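Local coordinates for uncharacterized protein (Bacteroides eggerthii, PDB 4GDZ) that is of unknown function but belongs to the DUF4251 family and carries a bound magnesium ion beside the open end of a beta hairpin, at residues A[123-135]-A[141-153]. Numbering follows the deposited sequence. Where two conformers were deposited one is given.
With MG (magnesium ion), chain B.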
loop_
_atom_site.group_PDB
_atom_site.type_symbol
_atom_site.label_atom_id
_atom_site.label_comp_id
_atom_site.label_asym_id
_atom_site.label_seq_id
_atom_site.Cartn_x
_atom_site.Cartn_y
_atom_site.Cartn_z
ATOM N N GLN A 123 24.269 13.470 -7.183
ATOM C CA GLN A 123 25.400 12.964 -7.986
ATOM C C GLN A 123 26.671 12.897 -7.134
ATOM O O GLN A 123 27.168 13.919 -6.663
ATOM C CB GLN A 123 25.661 13.879 -9.193
ATOM C CG GLN A 123 26.879 13.483 -10.051
ATOM C CD GLN A 123 26.644 12.220 -10.859
ATOM O OE1 GLN A 123 25.714 12.170 -11.647
ATOM N NE2 GLN A 123 27.472 11.192 -10.650
ATOM N N GLY A 124 27.198 11.700 -6.945
ATOM C CA GLY A 124 28.477 11.501 -6.267
ATOM C C GLY A 124 29.570 11.210 -7.281
ATOM O O GLY A 124 29.403 11.429 -8.480
ATOM N N ILE A 125 30.672 10.654 -6.799
ATOM C CA ILE A 125 31.794 10.284 -7.665
ATOM C C ILE A 125 31.618 8.829 -8.106
ATOM O O ILE A 125 31.751 7.899 -7.295
ATOM C CB ILE A 125 33.139 10.515 -6.959
ATOM C CG1 ILE A 125 33.258 12.003 -6.578
ATOM C CG2 ILE A 125 34.294 10.114 -7.884
ATOM C CD1 ILE A 125 34.469 12.328 -5.737
ATOM N N GLY A 126 31.277 8.656 -9.385
ATOM C CA GLY A 126 31.035 7.351 -9.979
ATOM C C GLY A 126 29.715 6.677 -9.603
ATOM O O GLY A 126 29.523 5.512 -9.905
ATOM N N ILE A 127 28.822 7.392 -8.934
ATOM C CA ILE A 127 27.578 6.818 -8.419
ATOM C C ILE A 127 26.588 7.979 -8.312
ATOM O O ILE A 127 26.953 9.094 -7.950
ATOM C CB ILE A 127 27.760 6.081 -7.031
ATOM C CG1 ILE A 127 26.444 5.395 -6.577
ATOM C CG2 ILE A 127 28.299 6.989 -5.907
ATOM C CD1 ILE A 127 26.593 4.482 -5.359
ATOM N N SER A 128 25.320 7.700 -8.575
ATOM C CA SER A 128 24.258 8.695 -8.375
ATOM C C SER A 128 22.987 7.998 -7.971
ATOM O O SER A 128 22.883 6.769 -8.065
ATOM C CB SER A 128 24.050 9.511 -9.657
ATOM O OG SER A 128 23.595 8.665 -10.703
ATOM N N ALA A 129 22.020 8.766 -7.510
ATOM C CA ALA A 129 20.707 8.204 -7.172
ATOM C C ALA A 129 19.645 9.202 -7.597
ATOM O O ALA A 129 19.779 10.398 -7.355
ATOM C CB ALA A 129 20.563 7.904 -5.667
ATOM N N GLN A 130 18.596 8.686 -8.233
ATOM C CA GLN A 130 17.387 9.452 -8.533
ATOM C C GLN A 130 16.345 9.264 -7.419
ATOM O O GLN A 130 16.090 8.147 -6.958
ATOM C CB GLN A 130 16.828 9.034 -9.882
ATOM C CG GLN A 130 15.641 9.891 -10.288
ATOM C CD GLN A 130 15.323 9.668 -11.730
ATOM O OE1 GLN A 130 14.949 8.563 -12.119
ATOM N NE2 GLN A 130 15.507 10.697 -12.535
ATOM N N ILE A 131 15.797 10.380 -6.957
ATOM C CA ILE A 131 14.956 10.452 -5.760
ATOM C C ILE A 131 13.560 10.963 -6.145
ATOM O O ILE A 131 13.459 11.960 -6.854
ATOM C CB ILE A 131 15.541 11.460 -4.739
ATOM C CG1 ILE A 131 17.069 11.268 -4.549
ATOM C CG2 ILE A 131 14.776 11.373 -3.422
ATOM C CD1 ILE A 131 17.488 9.933 -3.976
ATOM N N PHE A 132 12.517 10.316 -5.655
ATOM C CA PHE A 132 11.135 10.776 -5.812
ATOM C C PHE A 132 10.515 10.830 -4.424
ATOM O O PHE A 132 10.517 9.851 -3.701
ATOM C CB PHE A 132 10.333 9.847 -6.728
ATOM C CG PHE A 132 8.863 10.237 -6.879
ATOM C CD1 PHE A 132 8.497 11.452 -7.470
ATOM C CD2 PHE A 132 7.863 9.438 -6.358
ATOM C CE1 PHE A 132 7.170 11.835 -7.578
ATOM C CE2 PHE A 132 6.532 9.802 -6.488
ATOM C CZ PHE A 132 6.184 11.009 -7.091
ATOM N N LEU A 133 9.978 11.984 -4.066
ATOM C CA LEU A 133 9.472 12.247 -2.719
ATOM C C LEU A 133 8.054 12.780 -2.809
ATOM O O LEU A 133 7.760 13.658 -3.631
ATOM C CB LEU A 133 10.415 13.251 -2.031
ATOM C CG LEU A 133 10.141 13.824 -0.639
ATOM C CD1 LEU A 133 11.386 14.562 -0.171
ATOM C CD2 LEU A 133 8.959 14.776 -0.668
ATOM N N THR A 134 7.166 12.254 -1.955
ATOM C CA THR A 134 5.780 12.681 -1.917
ATOM C C THR A 134 5.416 13.050 -0.478
ATOM O O THR A 134 5.863 12.404 0.471
ATOM C CB THR A 134 4.807 11.598 -2.416
ATOM O OG1 THR A 134 4.965 10.433 -1.591
ATOM C CG2 THR A 134 5.077 11.275 -3.889
ATOM N N LEU A 135 4.649 14.125 -0.342
ATOM C CA LEU A 135 4.180 14.637 0.949
ATOM C C LEU A 135 2.686 14.838 0.827
ATOM O O LEU A 135 2.225 15.591 -0.020
ATOM C CB LEU A 135 4.883 15.976 1.290
ATOM C CG LEU A 135 4.475 16.735 2.565
ATOM C CD1 LEU A 135 4.963 16.005 3.801
ATOM C CD2 LEU A 135 5.006 18.169 2.551
ATOM N N ASN A 141 4.596 13.421 7.251
ATOM C CA ASN A 141 5.012 12.097 6.794
ATOM C C ASN A 141 5.195 12.145 5.267
ATOM O O ASN A 141 4.363 12.693 4.539
ATOM C CB ASN A 141 4.066 10.952 7.237
ATOM C CG ASN A 141 4.674 9.538 6.963
ATOM O OD1 ASN A 141 5.494 9.019 7.735
ATOM N ND2 ASN A 141 4.266 8.922 5.858
ATOM N N ALA A 142 6.329 11.633 4.812
ATOM C CA ALA A 142 6.675 11.627 3.403
ATOM C C ALA A 142 7.205 10.264 3.058
ATOM O O ALA A 142 7.733 9.558 3.913
ATOM C CB ALA A 142 7.723 12.696 3.115
ATOM N N THR A 143 7.067 9.913 1.796
ATOM C CA THR A 143 7.546 8.663 1.249
ATOM C C THR A 143 8.561 8.984 0.174
ATOM O O THR A 143 8.358 9.915 -0.634
ATOM C CB THR A 143 6.361 7.863 0.669
ATOM O OG1 THR A 143 5.426 7.670 1.739
ATOM C CG2 THR A 143 6.802 6.503 0.089
ATOM N N VAL A 144 9.662 8.246 0.165
ATOM C CA VAL A 144 10.729 8.515 -0.780
ATOM C C VAL A 144 11.099 7.209 -1.473
ATOM O O VAL A 144 11.188 6.170 -0.822
ATOM C CB VAL A 144 11.934 9.191 -0.059
ATOM C CG1 VAL A 144 12.610 8.262 0.977
ATOM C CG2 VAL A 144 12.975 9.639 -1.054
ATOM N N THR A 145 11.329 7.273 -2.785
ATOM C CA THR A 145 11.919 6.181 -3.551
ATOM C C THR A 145 13.270 6.595 -4.050
ATOM O O THR A 145 13.427 7.691 -4.632
ATOM C CB THR A 145 10.984 5.830 -4.754
ATOM O OG1 THR A 145 9.717 5.454 -4.200
ATOM C CG2 THR A 145 11.552 4.663 -5.651
ATOM N N ILE A 146 14.243 5.725 -3.823
ATOM C CA ILE A 146 15.638 5.936 -4.151
ATOM C C ILE A 146 16.069 4.920 -5.181
ATOM O O ILE A 146 15.975 3.689 -4.967
ATOM C CB ILE A 146 16.520 5.851 -2.862
ATOM C CG1 ILE A 146 16.044 6.904 -1.826
ATOM C CG2 ILE A 146 18.017 6.034 -3.176
ATOM C CD1 ILE A 146 16.173 6.487 -0.384
ATOM N N ASN A 147 16.586 5.429 -6.293
ATOM C CA ASN A 147 16.974 4.613 -7.427
ATOM C C ASN A 147 18.437 4.845 -7.786
ATOM O O ASN A 147 18.738 5.785 -8.531
ATOM C CB ASN A 147 16.033 4.929 -8.622
ATOM C CG ASN A 147 16.307 4.077 -9.850
ATOM O OD1 ASN A 147 17.140 3.188 -9.842
ATOM N ND2 ASN A 147 15.602 4.374 -10.933
ATOM N N PRO A 148 19.355 3.980 -7.294
ATOM C CA PRO A 148 20.780 4.172 -7.616
ATOM C C PRO A 148 21.074 3.875 -9.075
ATOM O O PRO A 148 20.353 3.125 -9.691
ATOM C CB PRO A 148 21.485 3.134 -6.713
ATOM C CG PRO A 148 20.528 2.923 -5.582
ATOM C CD PRO A 148 19.190 2.934 -6.259
ATOM N N ASN A 149 22.124 4.462 -9.633
ATOM C CA ASN A 149 22.342 4.343 -11.077
ATOM C C ASN A 149 22.855 2.974 -11.518
ATOM O O ASN A 149 22.788 2.668 -12.700
ATOM C CB ASN A 149 23.341 5.394 -11.573
ATOM C CG ASN A 149 24.753 5.074 -11.127
ATOM O OD1 ASN A 149 25.038 5.013 -9.937
ATOM N ND2 ASN A 149 25.599 4.748 -12.073
ATOM N N PHE A 150 23.368 2.150 -10.606
ATOM C CA PHE A 150 24.101 0.939 -11.034
ATOM C C PHE A 150 23.231 -0.264 -11.381
ATOM O O PHE A 150 23.701 -1.195 -12.020
ATOM C CB PHE A 150 25.205 0.552 -10.023
ATOM C CG PHE A 150 24.724 0.433 -8.601
ATOM C CD1 PHE A 150 24.038 -0.704 -8.177
ATOM C CD2 PHE A 150 24.971 1.440 -7.684
ATOM C CE1 PHE A 150 23.597 -0.827 -6.862
ATOM C CE2 PHE A 150 24.515 1.332 -6.380
ATOM C CZ PHE A 150 23.819 0.208 -5.975
ATOM N N ASN A 151 21.993 -0.301 -10.923
ATOM C CA ASN A 151 21.072 -1.310 -11.427
ATOM C C ASN A 151 19.659 -0.765 -11.359
ATOM O O ASN A 151 19.456 0.350 -10.887
ATOM C CB ASN A 151 21.247 -2.670 -10.706
ATOM C CG ASN A 151 20.907 -2.628 -9.225
ATOM O OD1 ASN A 151 19.936 -2.027 -8.828
ATOM N ND2 ASN A 151 21.701 -3.322 -8.409
ATOM N N SER A 152 18.692 -1.534 -11.849
ATOM C CA SER A 152 17.319 -1.052 -12.028
ATOM C C SER A 152 16.485 -1.133 -10.728
ATOM O O SER A 152 15.382 -0.595 -10.670
ATOM C CB SER A 152 16.634 -1.866 -13.142
ATOM O OG SER A 152 16.371 -3.153 -12.606
ATOM N N ASN A 153 17.010 -1.806 -9.701
ATOM C CA ASN A 153 16.317 -1.901 -8.435
ATOM C C ASN A 153 16.200 -0.539 -7.701
ATOM O O ASN A 153 16.936 0.416 -7.966
ATOM C CB ASN A 153 16.996 -2.942 -7.549
ATOM C CG ASN A 153 17.163 -4.284 -8.261
ATOM O OD1 ASN A 153 16.304 -4.698 -9.038
ATOM N ND2 ASN A 153 18.274 -4.946 -8.017
HETATM MG MG MG B . 18.595 1.457 -9.208
HETATM O O HOH W 1 27.617 3.509 -9.847
HETATM O O HOH W 2 13.754 6.672 -10.404
HETATM O O HOH W 3 3.461 10.134 0.861
#
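Gln-130 and Asn-147, Phe-132 and Thr-145, and Thr-134 and Thr-143 are the hydrogen-bonded pairs joining antiparallel strands 128-135 and 141-148. Past the Gln-130/Asn-147 pair, Asn-149 grips Ser-128 twice: its N bonds Ser-128 O, and its OD1 accepts Ser-128 N at 3.0 Å, with the N-H lying well above the carbonyl plane. Its CG sits between the backbone N and the carbonyl carbon (chi1 72°), which turns the amide back over Ser-128. A water donates to both Asn-149 OD1 and Gly-126 O, tying in the neighbouring turn. Ile-127 CD1 meets the edge of the Phe-150 ring at 3.9 Å from CE2.

On the Ala-129 and Leu-133 face, Ile-131, in the conformer given, lies alongside Val-144 and Ile-146. Its CD1 reaches Ile-146 CG1 at 4.0 Å. Leu-49 covers Val-144 from strand 46-55. On the face of Phe-132, the Thr-134 and Thr-143 side chains run side by side. Thr-134 OG1 bonds Gln-60 of the second subunit, and the Phe-132 ring meets Tyr-88 of that subunit edge to face.

Asn-147 OD1 binds magnesium at 2.3 Å; chi1 of -177° swings CG away from the backbone N, toward the ion. Its ND2 is linked through a water to Gln-130 OE1. Pro-148 O, Asn-151 O and Asn-153 O also bind the ion. This is a beta hairpin within a large antiparallel sheet, with a magnesium site where its second strand ends.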